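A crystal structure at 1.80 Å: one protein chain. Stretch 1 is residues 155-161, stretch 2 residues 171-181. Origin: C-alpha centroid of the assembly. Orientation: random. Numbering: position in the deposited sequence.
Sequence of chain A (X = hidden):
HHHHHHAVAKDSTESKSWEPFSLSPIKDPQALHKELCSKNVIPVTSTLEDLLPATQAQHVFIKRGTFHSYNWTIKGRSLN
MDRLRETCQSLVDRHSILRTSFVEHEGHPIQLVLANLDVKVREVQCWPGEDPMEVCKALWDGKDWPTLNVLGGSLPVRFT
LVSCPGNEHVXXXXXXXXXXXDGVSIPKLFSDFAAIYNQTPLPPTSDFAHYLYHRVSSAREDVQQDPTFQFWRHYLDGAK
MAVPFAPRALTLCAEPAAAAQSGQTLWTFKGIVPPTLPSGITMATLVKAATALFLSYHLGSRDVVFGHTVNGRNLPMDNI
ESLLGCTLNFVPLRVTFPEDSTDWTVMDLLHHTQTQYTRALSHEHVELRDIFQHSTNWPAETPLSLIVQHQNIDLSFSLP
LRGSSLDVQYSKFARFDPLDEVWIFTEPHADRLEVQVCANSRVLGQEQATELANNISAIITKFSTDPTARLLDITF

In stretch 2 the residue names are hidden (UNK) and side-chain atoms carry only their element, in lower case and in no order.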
# COMPACT_ATOMS: atom_id res chain seq x y z
N LEU A 155 13.53 -14.01 1.26
CA LEU A 155 13.14 -12.99 0.28
C LEU A 155 11.68 -13.16 -0.12
O LEU A 155 11.29 -14.23 -0.59
CB LEU A 155 14.03 -13.08 -0.95
CG LEU A 155 15.49 -12.75 -0.67
CD1 LEU A 155 16.41 -13.50 -1.64
CD2 LEU A 155 15.71 -11.25 -0.77
N PRO A 156 10.85 -12.12 0.09
CA PRO A 156 9.44 -12.34 -0.26
C PRO A 156 9.22 -12.37 -1.77
O PRO A 156 8.25 -12.98 -2.19
CB PRO A 156 8.72 -11.13 0.37
CG PRO A 156 9.64 -10.67 1.47
CD PRO A 156 11.04 -10.90 0.90
N VAL A 157 10.08 -11.72 -2.54
CA VAL A 157 9.86 -11.63 -3.99
C VAL A 157 10.47 -12.86 -4.67
O VAL A 157 11.68 -13.13 -4.57
CB VAL A 157 10.42 -10.34 -4.58
CG1 VAL A 157 10.51 -10.41 -6.11
CG2 VAL A 157 9.52 -9.14 -4.19
N ARG A 158 9.62 -13.63 -5.34
CA ARG A 158 10.05 -14.86 -6.00
C ARG A 158 9.06 -15.21 -7.10
O ARG A 158 7.89 -14.81 -7.06
CB ARG A 158 10.19 -16.00 -4.99
CG ARG A 158 8.97 -16.26 -4.12
CD ARG A 158 9.33 -17.30 -3.05
NE ARG A 158 10.46 -16.84 -2.26
CZ ARG A 158 11.36 -17.61 -1.67
NH1 ARG A 158 11.31 -18.94 -1.78
NH2 ARG A 158 12.34 -17.04 -0.97
N PHE A 159 9.54 -15.95 -8.09
CA PHE A 159 8.81 -16.14 -9.34
C PHE A 159 8.51 -17.61 -9.58
O PHE A 159 9.31 -18.47 -9.22
CB PHE A 159 9.62 -15.61 -10.53
CG PHE A 159 9.97 -14.16 -10.45
CD1 PHE A 159 11.06 -13.74 -9.71
CD2 PHE A 159 9.21 -13.22 -11.12
CE1 PHE A 159 11.40 -12.38 -9.63
CE2 PHE A 159 9.53 -11.86 -11.05
CZ PHE A 159 10.63 -11.44 -10.30
N THR A 160 7.36 -17.85 -10.19
CA THR A 160 6.91 -19.21 -10.52
C THR A 160 6.48 -19.21 -11.97
O THR A 160 5.86 -18.28 -12.45
CB THR A 160 5.74 -19.68 -9.62
OG1 THR A 160 6.13 -19.63 -8.24
CG2 THR A 160 5.36 -21.12 -9.95
N LEU A 161 6.82 -20.28 -12.69
CA LEU A 161 6.45 -20.41 -14.09
C LEU A 161 5.84 -21.78 -14.29
O LEU A 161 6.53 -22.79 -14.10
CB LEU A 161 7.69 -20.23 -14.97
CG LEU A 161 7.52 -20.00 -16.47
CD1 LEU A 161 6.55 -18.85 -16.69
CD2 LEU A 161 8.88 -19.68 -17.08
N UNK A 171 1.54 -19.91 -17.04
CA UNK A 171 1.24 -18.87 -16.04
C UNK A 171 2.53 -18.45 -15.36
O UNK A 171 3.27 -19.29 -14.85
c UNK A 171 -1.12 -19.69 -15.65
c UNK A 171 -0.02 -18.22 -13.92
c UNK A 171 0.20 -19.33 -14.99
N UNK A 172 2.80 -17.15 -15.36
CA UNK A 172 3.93 -16.59 -14.64
C UNK A 172 3.39 -15.91 -13.40
O UNK A 172 2.46 -15.13 -13.52
c UNK A 172 4.67 -15.58 -15.51
c UNK A 172 6.90 -15.41 -14.37
c UNK A 172 5.67 -14.65 -14.81
c UNK A 172 6.02 -13.50 -15.73
N UNK A 173 3.92 -16.23 -12.22
CA UNK A 173 3.51 -15.49 -11.02
C UNK A 173 4.68 -14.79 -10.33
O UNK A 173 5.83 -15.24 -10.35
c UNK A 173 1.83 -17.38 -10.72
c UNK A 173 2.77 -16.39 -10.00
o UNK A 173 3.70 -17.11 -9.19
N UNK A 174 4.35 -13.64 -9.74
CA UNK A 174 5.31 -12.84 -9.00
C UNK A 174 4.75 -12.68 -7.60
O UNK A 174 3.68 -12.09 -7.44
c UNK A 174 5.63 -11.64 -11.20
c UNK A 174 5.51 -11.46 -9.68
c UNK A 174 5.62 -10.34 -12.00
c UNK A 174 6.68 -10.71 -9.06
N UNK A 175 5.42 -13.23 -6.60
CA UNK A 175 4.98 -13.08 -5.21
C UNK A 175 5.70 -11.89 -4.60
O UNK A 175 6.83 -11.60 -4.96
n UNK A 175 3.76 -17.79 -4.38
o UNK A 175 5.29 -16.78 -3.08
c UNK A 175 4.31 -15.49 -4.84
c UNK A 175 5.22 -14.36 -4.41
c UNK A 175 4.49 -16.74 -4.02
N UNK A 176 5.02 -11.19 -3.70
CA UNK A 176 5.58 -9.94 -3.19
C UNK A 176 4.81 -9.50 -1.94
O UNK A 176 3.59 -9.67 -1.84
c UNK A 176 5.58 -8.84 -4.30
c UNK A 176 6.51 -6.54 -4.95
c UNK A 176 6.28 -7.55 -3.82
c UNK A 176 4.16 -8.57 -4.82
N UNK A 177 5.54 -8.94 -0.99
CA UNK A 177 4.96 -8.34 0.22
C UNK A 177 4.57 -6.89 -0.07
O UNK A 177 5.27 -6.19 -0.79
c UNK A 177 5.97 -8.42 1.38
o UNK A 177 5.57 -7.59 2.46
N UNK A 178 3.46 -6.41 0.50
CA UNK A 178 3.04 -5.03 0.26
C UNK A 178 4.04 -4.03 0.89
O UNK A 178 4.01 -2.84 0.60
c UNK A 178 0.46 -1.83 -0.90
c UNK A 178 0.82 -3.74 0.14
n UNK A 178 -0.72 -2.40 -0.70
n UNK A 178 1.40 -2.60 -0.40
c UNK A 178 -0.51 -3.60 -0.06
c UNK A 178 1.60 -4.83 0.81
N UNK A 179 4.98 -4.53 1.69
CA UNK A 179 6.09 -3.68 2.14
C UNK A 179 6.99 -3.28 0.97
O UNK A 179 7.87 -2.44 1.12
c UNK A 179 6.94 -4.39 3.20
o UNK A 179 7.53 -5.59 2.68
N UNK A 180 6.74 -3.88 -0.21
CA UNK A 180 7.64 -3.72 -1.35
C UNK A 180 6.99 -3.06 -2.57
O UNK A 180 7.63 -2.93 -3.62
c UNK A 180 8.21 -5.10 -1.77
c UNK A 180 9.34 -7.23 -1.02
n UNK A 180 10.62 -7.48 -1.30
o UNK A 180 8.46 -8.09 -1.08
c UNK A 180 8.98 -5.78 -0.66
N UNK A 181 5.74 -2.62 -2.45
CA UNK A 181 5.08 -1.98 -3.58
C UNK A 181 3.94 -1.07 -3.09
O UNK A 181 3.54 -1.15 -1.93
c UNK A 181 3.42 -3.86 -4.03
c UNK A 181 3.54 -4.99 -3.30
n UNK A 181 2.30 -5.47 -2.95
c UNK A 181 1.35 -4.63 -3.45
c UNK A 181 2.01 -3.59 -4.13
c UNK A 181 -0.77 -3.69 -3.95
c UNK A 181 -0.14 -2.65 -4.64
c UNK A 181 -0.05 -4.69 -3.35
c UNK A 181 1.25 -2.59 -4.74
c UNK A 181 4.54 -3.02 -4.58
O HOH W 1 7.30 -15.38 -1.50
O HOH W 2 12.47 -9.72 -1.82
O HOH W 3 5.92 -16.97 -7.56

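Position 171 carries three side-chain carbons, one bearing the other two. They do not reach stretch 1, so the contact is made by backbone: its O receives the CA-H of Leu161 (Leu161 CA to O of 171, 3.5 Å). This is Val171, whose beta-branching suits an extended strand.

Position 172 has four carbons forked at the second, its CB 4.0 Å from Leu161 CD1: Leu172, a buried apolar side chain on the same face as Leu161 and Phe159.

At position 173 one carbon carries an oxygen and a carbon. Its N donates to Thr160 O (2.8 Å), its O accepts from Thr160 N (3.0 Å), and its side-chain oxygen comes within 3.3 Å of Thr160 CB. This is Thr173. Water 3 lies 2.8 Å from Thr173 OG1 and 2.8 Å from Thr160 OG1, and its O donates to Arg158 O (3.0 Å), so the hydroxyl finds a polar partner although buried.

Position 174 shows four carbons forked at the first, one arm two carbons long; the one-carbon arm meets Phe159 CE2 at 3.7 Å. This is Ile174, its CG2 making an apolar contact on the face shared with Leu161 and Leu172.

Position 175 has three carbons in a row, the third bearing oxygen and nitrogen, an amide; its N donates to Arg158 O (3.0 Å). Three carbons rather than two make it Gln175. Gln175 OE1 accepts from water 1 O (2.9 Å), which also donates to Pro156 O (2.7 Å), so the long amide reaches a shared water.

Position 176 repeats the fork, the longer arm's first carbon 3.6 Å from Val157 CG2: Ile176, a buried apolar surface for Val157.

Position 177, one carbon and one oxygen, sets its CB 4.0 Å from Pro156 CB: Ser177. Position 178, one carbon then a ring of three carbons and two nitrogens, is His178, buried away from stretch 1. Position 179, a carbon and an oxygen, is Ser179; its OG and Ser177 OG satisfy each other at 2.8 Å.

Position 180 has three carbons ending in oxygen and nitrogen, the oxygen 3.4 Å from Pro156 CB: Gln180, long enough for OE1 to accept from Ser177 N (3.0 Å) and NE2 to reach water 2 O (3.0 Å), which accepts from Val157 N (3.2 Å).

Position 181, one carbon then fused rings holding eight carbons and one nitrogen, is Trp181, out of reach; its O accepts a weak bond from His178 ND1 (3.0 Å).

The antiparallel strands join through the Thr160-Thr173 backbone pair and Gln175 N to Arg158 O; Arg158 N to Gln175 O is weak (3.5 Å). Phe159/Ile174 and Leu161/Leu172 pack on one face; Thr160 and Thr173 share water 3 on the face of Arg158 and Gln175. Beyond the strand, Gln180 touches Pro156 and Val157.

Stretch 2 171-181: VLTIQISHSQW
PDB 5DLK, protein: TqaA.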